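Long-range contacts in GCN5-related N-acetyltransferase (PDB 2OZG), which binds coenzyme A and, as a GCN5-related N-acetyltransferase, probably transfers acetyl groups to amines, perhaps those of aminoglycosides: residues L312-D317 against L345-K350; R289-C294 against D317-N322; K295-R300 against S335-G340. All coordinates share one frame; numbering follows the deposited sequence.

Interaction 1 of 3, residues L312-D317 against L345-K350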
# COMPACT_ATOMS: atom_id res chain seq x y z
N LEU A 312 48.53 -4.82 -22.37
CA LEU A 312 47.79 -4.00 -21.41
C LEU A 312 48.65 -2.94 -20.78
O LEU A 312 49.89 -3.10 -20.67
CB LEU A 312 47.35 -4.88 -20.23
CG LEU A 312 46.41 -6.08 -20.47
CD1 LEU A 312 46.47 -7.09 -19.31
CD2 LEU A 312 44.99 -5.54 -20.62
N GLU A 313 48.00 -1.86 -20.38
CA GLU A 313 48.63 -0.80 -19.62
C GLU A 313 47.73 -0.49 -18.46
O GLU A 313 46.66 0.06 -18.61
CB GLU A 313 48.89 0.43 -20.47
CG GLU A 313 49.86 1.38 -19.79
CD GLU A 313 50.36 2.42 -20.74
OE1 GLU A 313 49.52 3.10 -21.35
OE2 GLU A 313 51.59 2.52 -20.89
N VAL A 314 48.20 -0.82 -17.27
CA VAL A 314 47.35 -0.70 -16.10
C VAL A 314 47.81 0.38 -15.11
O VAL A 314 49.00 0.54 -14.89
CB VAL A 314 47.31 -2.05 -15.33
CG1 VAL A 314 46.30 -2.01 -14.15
CG2 VAL A 314 47.00 -3.20 -16.27
N GLN A 315 46.85 1.14 -14.58
CA GLN A 315 47.12 2.10 -13.52
C GLN A 315 46.64 1.48 -12.22
O GLN A 315 45.58 0.87 -12.19
CB GLN A 315 46.41 3.46 -13.72
CG GLN A 315 46.64 4.40 -12.52
CD GLN A 315 46.09 5.82 -12.66
OE1 GLN A 315 46.01 6.38 -13.76
NE2 GLN A 315 45.74 6.42 -11.52
N ASP A 316 47.43 1.61 -11.16
CA ASP A 316 47.03 1.19 -9.80
C ASP A 316 47.75 2.15 -8.87
O ASP A 316 48.98 2.05 -8.68
CB ASP A 316 47.45 -0.24 -9.49
CG ASP A 316 46.85 -0.76 -8.22
OD1 ASP A 316 46.53 0.02 -7.29
OD2 ASP A 316 46.69 -2.00 -8.13
N ASP A 317 46.99 3.04 -8.27
CA ASP A 317 47.53 4.06 -7.40
C ASP A 317 47.82 3.55 -5.97
O ASP A 317 48.38 4.29 -5.16
CB ASP A 317 46.56 5.24 -7.34
CG ASP A 317 45.24 4.89 -6.62
OD1 ASP A 317 44.82 3.71 -6.68
OD2 ASP A 317 44.60 5.80 -6.03
N LEU A 345 45.96 -1.45 -24.76
CA LEU A 345 44.69 -1.36 -24.06
C LEU A 345 44.99 -0.85 -22.68
O LEU A 345 45.63 -1.55 -21.89
CB LEU A 345 43.97 -2.69 -24.04
CG LEU A 345 42.56 -2.73 -23.41
CD1 LEU A 345 41.80 -3.94 -23.89
CD2 LEU A 345 42.61 -2.75 -21.90
N GLN A 346 44.53 0.37 -22.41
CA GLN A 346 44.81 1.07 -21.16
C GLN A 346 43.62 1.19 -20.27
O GLN A 346 42.54 1.54 -20.72
CB GLN A 346 45.25 2.49 -21.49
CG GLN A 346 46.27 2.50 -22.64
CD GLN A 346 45.99 3.68 -23.59
OE1 GLN A 346 45.38 3.51 -24.64
NE2 GLN A 346 46.37 4.88 -23.17
N LEU A 347 43.84 0.94 -18.99
CA LEU A 347 42.78 1.02 -18.04
C LEU A 347 43.33 1.10 -16.63
O LEU A 347 44.48 0.80 -16.34
CB LEU A 347 41.86 -0.21 -18.17
CG LEU A 347 42.46 -1.59 -18.37
CD1 LEU A 347 43.61 -1.92 -17.52
CD2 LEU A 347 41.38 -2.66 -18.20
N ASP A 348 42.46 1.53 -15.74
CA ASP A 348 42.74 1.56 -14.35
C ASP A 348 42.46 0.16 -13.83
O ASP A 348 41.70 -0.59 -14.44
CB ASP A 348 41.75 2.54 -13.69
CG ASP A 348 41.99 2.69 -12.21
OD1 ASP A 348 43.05 3.25 -11.88
OD2 ASP A 348 41.13 2.22 -11.41
N ILE A 349 43.02 -0.16 -12.67
CA ILE A 349 42.79 -1.44 -12.04
C ILE A 349 41.27 -1.74 -11.88
O ILE A 349 40.85 -2.91 -11.90
CB ILE A 349 43.59 -1.50 -10.70
CG1 ILE A 349 43.75 -2.93 -10.23
CG2 ILE A 349 42.95 -0.64 -9.58
CD1 ILE A 349 44.72 -3.73 -11.14
N LYS A 350 40.42 -0.69 -11.80
CA LYS A 350 38.98 -0.86 -11.72
C LYS A 350 38.38 -1.36 -13.00
O LYS A 350 37.49 -2.22 -12.95
CB LYS A 350 38.23 0.39 -11.29
CG LYS A 350 38.63 0.84 -9.90
CD LYS A 350 37.78 1.95 -9.34
CE LYS A 350 37.71 3.25 -10.16
NZ LYS A 350 39.00 3.90 -10.39
O HOH W 1 44.52 3.46 -9.42
O HOH W 2 41.98 2.48 -8.28

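Interaction 2 of 3, residues R289-C294 against D317-N322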
# COMPACT_ATOMS: atom_id res chain seq x y z
N ARG A 289 38.39 -6.64 -6.58
CA ARG A 289 39.62 -5.92 -6.64
C ARG A 289 40.66 -6.87 -7.22
O ARG A 289 40.84 -8.01 -6.74
CB ARG A 289 40.05 -5.47 -5.23
CG ARG A 289 40.76 -4.06 -5.22
CD ARG A 289 42.14 -4.00 -5.82
NE ARG A 289 42.67 -2.64 -5.68
CZ ARG A 289 43.86 -2.25 -6.11
NH1 ARG A 289 44.66 -3.10 -6.75
NH2 ARG A 289 44.21 -0.99 -5.97
N ILE A 290 41.31 -6.44 -8.29
CA ILE A 290 42.49 -7.17 -8.79
C ILE A 290 43.64 -6.78 -7.89
O ILE A 290 44.15 -5.67 -7.95
CB ILE A 290 42.80 -6.79 -10.24
CG1 ILE A 290 41.59 -7.09 -11.13
CG2 ILE A 290 44.12 -7.45 -10.71
CD1 ILE A 290 41.39 -8.53 -11.58
N VAL A 291 44.02 -7.70 -7.01
CA VAL A 291 45.09 -7.45 -6.06
C VAL A 291 46.49 -7.63 -6.70
O VAL A 291 47.43 -6.84 -6.44
CB VAL A 291 44.94 -8.35 -4.83
CG1 VAL A 291 46.10 -8.14 -3.84
CG2 VAL A 291 43.59 -8.11 -4.14
N ASN A 292 46.61 -8.66 -7.53
CA ASN A 292 47.84 -8.94 -8.31
C ASN A 292 47.50 -9.20 -9.78
O ASN A 292 46.88 -10.21 -10.13
CB ASN A 292 48.60 -10.10 -7.71
CG ASN A 292 49.96 -10.25 -8.33
OD1 ASN A 292 50.11 -10.52 -9.52
ND2 ASN A 292 50.97 -10.01 -7.53
N VAL A 293 47.85 -8.26 -10.65
CA VAL A 293 47.47 -8.39 -12.05
C VAL A 293 47.98 -9.66 -12.69
O VAL A 293 47.21 -10.35 -13.36
CB VAL A 293 47.96 -7.14 -12.90
CG1 VAL A 293 47.86 -7.37 -14.41
CG2 VAL A 293 47.15 -5.93 -12.54
N CYS A 294 49.26 -9.97 -12.51
CA CYS A 294 49.86 -11.16 -13.12
C CYS A 294 49.24 -12.44 -12.60
O CYS A 294 48.80 -13.28 -13.37
CB CYS A 294 51.38 -11.23 -12.86
SG CYS A 294 52.27 -9.84 -13.53
N ASP A 317 46.99 3.04 -8.27
CA ASP A 317 47.53 4.06 -7.40
C ASP A 317 47.82 3.55 -5.97
O ASP A 317 48.38 4.29 -5.16
CB ASP A 317 46.56 5.24 -7.34
CG ASP A 317 45.24 4.89 -6.62
OD1 ASP A 317 44.82 3.71 -6.68
OD2 ASP A 317 44.60 5.80 -6.03
N LEU A 318 47.42 2.31 -5.65
CA LEU A 318 47.60 1.73 -4.31
C LEU A 318 48.72 0.70 -4.27
O LEU A 318 49.58 0.75 -3.42
CB LEU A 318 46.31 1.08 -3.83
CG LEU A 318 46.34 0.50 -2.40
CD1 LEU A 318 46.60 1.63 -1.40
CD2 LEU A 318 45.07 -0.25 -2.05
N LEU A 319 48.65 -0.26 -5.18
CA LEU A 319 49.61 -1.36 -5.25
C LEU A 319 50.51 -1.21 -6.47
O LEU A 319 50.20 -1.68 -7.56
CB LEU A 319 48.87 -2.69 -5.22
CG LEU A 319 47.97 -2.86 -3.98
CD1 LEU A 319 47.13 -4.13 -4.06
CD2 LEU A 319 48.71 -2.85 -2.66
N ALA A 320 51.63 -0.53 -6.27
CA ALA A 320 52.59 -0.21 -7.32
C ALA A 320 52.99 -1.37 -8.23
O ALA A 320 53.27 -1.13 -9.39
CB ALA A 320 53.84 0.39 -6.71
N THR A 321 53.05 -2.60 -7.74
CA THR A 321 53.42 -3.73 -8.62
C THR A 321 52.44 -4.02 -9.76
O THR A 321 52.75 -4.78 -10.67
CB THR A 321 53.60 -5.04 -7.82
OG1 THR A 321 52.35 -5.42 -7.24
CG2 THR A 321 54.68 -4.87 -6.72
N ASN A 322 51.23 -3.48 -9.69
CA ASN A 322 50.23 -3.65 -10.71
C ASN A 322 50.20 -2.50 -11.75
O ASN A 322 49.45 -2.52 -12.74
CB ASN A 322 48.86 -3.65 -10.04
CG ASN A 322 48.58 -4.88 -9.20
OD1 ASN A 322 49.11 -5.94 -9.45
ND2 ASN A 322 47.71 -4.73 -8.22
O HOH W 3 43.38 1.78 -6.31
O HOH W 4 51.08 -7.96 -11.16

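Interaction 3 of 3, residues K295-R300 against S335-G340. With PEG (di(hydroxyethyl)ether), chain E.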
# COMPACT_ATOMS: atom_id res chain seq x y z
N LYS A 295 49.22 -12.59 -11.28
CA LYS A 295 48.69 -13.80 -10.72
C LYS A 295 47.18 -13.98 -11.00
O LYS A 295 46.73 -15.08 -11.26
CB LYS A 295 48.99 -13.87 -9.24
CG LYS A 295 50.47 -13.84 -8.86
CD LYS A 295 51.24 -15.08 -9.31
N ALA A 296 46.42 -12.91 -10.96
CA ALA A 296 44.97 -13.00 -11.24
C ALA A 296 44.73 -13.51 -12.67
O ALA A 296 43.95 -14.44 -12.87
CB ALA A 296 44.29 -11.68 -11.04
N LEU A 297 45.43 -12.93 -13.63
CA LEU A 297 45.31 -13.31 -15.03
C LEU A 297 45.81 -14.74 -15.31
O LEU A 297 45.19 -15.46 -16.10
CB LEU A 297 46.02 -12.31 -15.93
CG LEU A 297 45.32 -10.96 -15.99
CD1 LEU A 297 46.21 -9.89 -16.64
CD2 LEU A 297 43.97 -11.09 -16.70
N GLU A 298 46.90 -15.15 -14.64
CA GLU A 298 47.44 -16.49 -14.83
C GLU A 298 46.61 -17.57 -14.15
O GLU A 298 46.62 -18.72 -14.56
CB GLU A 298 48.91 -16.57 -14.38
CG GLU A 298 49.83 -15.71 -15.26
CD GLU A 298 51.27 -15.89 -14.95
OE1 GLU A 298 51.55 -16.29 -13.80
OE2 GLU A 298 52.10 -15.63 -15.89
N ALA A 299 45.84 -17.21 -13.13
CA ALA A 299 45.04 -18.20 -12.43
C ALA A 299 43.70 -18.49 -13.07
O ALA A 299 43.14 -19.56 -12.86
CB ALA A 299 44.84 -17.76 -11.00
N ARG A 300 43.21 -17.57 -13.90
CA ARG A 300 41.90 -17.66 -14.54
C ARG A 300 41.90 -18.63 -15.70
O ARG A 300 42.95 -18.83 -16.31
CB ARG A 300 41.60 -16.28 -15.14
CG ARG A 300 40.19 -16.00 -15.58
CD ARG A 300 40.19 -14.75 -16.35
NE ARG A 300 38.88 -14.24 -16.74
CZ ARG A 300 38.18 -14.65 -17.78
NH1 ARG A 300 38.60 -15.66 -18.52
NH2 ARG A 300 37.03 -14.07 -18.06
N SER A 335 46.87 -18.81 -19.87
CA SER A 335 47.60 -17.59 -20.08
C SER A 335 49.01 -17.61 -19.47
O SER A 335 49.35 -18.42 -18.62
CB SER A 335 46.88 -16.39 -19.52
OG SER A 335 46.86 -16.46 -18.11
N GLU A 336 49.82 -16.70 -19.97
CA GLU A 336 51.13 -16.41 -19.45
C GLU A 336 51.17 -14.89 -19.54
O GLU A 336 50.75 -14.30 -20.55
CB GLU A 336 52.24 -17.06 -20.26
CG GLU A 336 53.60 -16.75 -19.68
CD GLU A 336 54.76 -17.33 -20.52
OE1 GLU A 336 54.49 -18.18 -21.41
OE2 GLU A 336 55.93 -16.90 -20.26
N VAL A 337 51.59 -14.25 -18.46
CA VAL A 337 51.67 -12.82 -18.38
C VAL A 337 53.13 -12.45 -18.16
O VAL A 337 53.80 -13.06 -17.33
CB VAL A 337 50.85 -12.30 -17.22
CG1 VAL A 337 51.22 -10.83 -16.92
CG2 VAL A 337 49.37 -12.48 -17.50
N THR A 338 53.63 -11.51 -18.96
CA THR A 338 55.03 -11.03 -18.86
C THR A 338 54.96 -9.52 -18.77
O THR A 338 53.95 -8.92 -19.14
CB THR A 338 55.90 -11.43 -20.08
OG1 THR A 338 55.21 -11.09 -21.28
CG2 THR A 338 56.18 -12.92 -20.11
N LYS A 339 56.02 -8.89 -18.31
CA LYS A 339 56.03 -7.44 -18.21
C LYS A 339 56.42 -6.80 -19.54
O LYS A 339 57.22 -7.34 -20.31
CB LYS A 339 57.00 -6.98 -17.11
CG LYS A 339 56.59 -7.32 -15.70
CD LYS A 339 57.75 -7.00 -14.69
N GLY A 340 55.84 -5.64 -19.81
CA GLY A 340 56.19 -4.88 -21.01
C GLY A 340 55.11 -4.83 -22.08
O GLY A 340 53.92 -5.01 -21.81
C1 PEG E . 44.60 -20.41 -17.06
O1 PEG E . 45.71 -19.49 -17.07
C2 PEG E . 44.94 -21.88 -17.28
O2 PEG E . 44.56 -22.76 -16.23
C3 PEG E . 44.82 -22.35 -14.88
C4 PEG E . 46.23 -21.85 -14.63
O4 PEG E . 46.87 -22.68 -13.65
O HOH W 5 48.32 -19.83 -16.55

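Interaction 1 of 3, residues L312-D317 against L345-K350
Glu313 and Gln315 each bond to two residues of strand 345-348 or the helix start beyond it, which sets a parallel register between strands only 18° from parallel. Glu313 N donates to Leu345 O (2.8 Å) and its carbonyl accepts from Leu347 N; Gln315 N then donates to Leu347 O, and Gln315 O takes Ile349 N at 2.8 Å, although that residue is already helical. On one face Leu312 lies alongside Leu345 and Val314 alongside Leu347, Val314 CG2 meeting Leu347 CD1 at 3.8 Å; Leu297 of helix 293-299 packs on Leu312 there. Glu313, Gln346, Gln315 and Asp348 occupy the other face, where exposure is greater.

Ile349 crosses the end of the pair. Its CB rests on Gln315 O at 3.4 Å. CG2 is turned toward the Asp316 carboxyl carbon. CG1, anti to the backbone N (chi1 -162°), passes Asp316 OD2 at 3.7 Å, and CD1 reaches Val314 CG1 at 3.8 Å. That Asp316 oxygen is itself in a salt bridge with Arg289, so an aliphatic branch borders a buried ion pair.

Asp348 OD2 is gripped from opposite faces of its carboxylate plane: by Lys350 N at 3.0 Å, a nearly straight bond (163°), and by Lys350 NZ at 2.9 Å in a salt bridge. An alanine at Asp348 would probably leave the Lys350 amide without its cap and the ammonium without its charged mate, freeing that side chain to turn. The arrangement is a parallel strand pair inside the mixed sheet of the sterol carrier protein-like domain, the second strand running straight into helix 349-357 through an aspartate N-cap.

Interaction 2 of 3, residues R289-C294 against D317-N322
The contact lies at the turn from strand 279-290 into helix 293-299, whose N-cap is Asn292, and it ties that turn to the loop between strands 308-315 and 324-331. The loop residues Leu318 and Leu319 pack on helix 96-110, which is consistent with a junction between the acetyltransferase part and the sterol carrier protein-like domain. The capping oxygen, Asn292 OD1, serves Lys295 N within the helix, while the link across the contact is made by another amide, that of Asn322.

Asn322 CG is anti to the carbonyl carbon (chi1 -70°), a setting that puts it on the side of the backbone N. Its ND2 donates to Val291 O at 2.8 Å, and its OD1 accepts from Val293 N at 2.9 Å. Both bonds are nearly straight at the hydrogen (165° and 168°), and in each the donor stands above the plane of the accepting carbonyl. Because one amide gives and takes on two sides of Asn292, its rotation is fixed and the nitrogen and oxygen ends can be told apart. Val293 CG2 also lies against this group, 3.7 Å from Asn322 OD1.

Arg289 reaches over from the strand. Its NH1 donates to the neighbouring Ile290 O at 2.9 Å and also forms a salt bridge with Asp316, whose OD2 probably also accepts from Asn322 ND2, so that one carboxylate oxygen would join the guanidinium to the amide. Helix 96-110 carries the coenzyme A-binding Ile98 and sets Leu105 against both Arg289 and Leu318; the side chains of Leu318 and Ile98 are about 7 Å apart. Leu318 CB comes within 3.6 Å of Arg289 NH2. Leu319 CD1 lies 3.6 Å from Val291 O and close to Arg289 NH1, an apolar methyl set beside two polar groups.

Interaction 3 of 3, residues K295-R300 against S335-G340
A helix laid on a sheet is the element here: helix 293-299 of the sterol carrier protein-like domain runs against strand 334-339, an outermost strand, within this chain, of the domain's mixed sheet. Their short axes approach to 7.3 Å and run nearly antiparallel, at 160°.

Four side chains carry the joint. Val337 CG2 packs on Leu297 CB at 3.7 Å, the two side chains crossing at about a right angle, with Leu328 of the adjacent strand touching both. Glu298, its chain extended beyond CG, crosses Val337 at a slant, and its OE2 accepts from Val337 N at 3.0 Å. That bond uses the anti lone pair and is nearly straight (167°). Ser335 OG sits between the backbone N and the carbonyl carbon (chi1 68°), from where it donates to Leu297 O at 2.8 Å, arriving from above the carbonyl plane. The same carbonyl has a second donor in Tyr302 OH.

A water donates to both Glu298 O and Ser335 O. A di(hydroxyethyl)ether molecule, probably from the crystallisation liquor, lies beside it, but one of its carbons is too close to Arg300 O and its placement is doubtful.

The chemistry implies that carbonyls of the last helical turn find donors outside the helix, while an outer-strand N-H is taken up by a carboxylate that is probably ionised.

How the interactions relate
Along the chain the six pieces run 289-294, 295-300, 312-317, 317-322, 335-340, 345-350, so the segments of the three contacts alternate. Interactions 1 and 2 have centres 9 Å apart and share Asp317; the packing of Val314 CB on Asn322 O and of Val293 on Ile349 joins them. Interactions 2 and 3, 12 Å apart, both use helix 293-299, while interactions 1 and 3, 14 Å apart, reach the same mixed sheet and meet where Leu297 touches Leu312. One short helix is thus fixed at its start by interaction 2 and near its end by interaction 3, connecting the sheet to strand 279-290 of the acetyltransferase part.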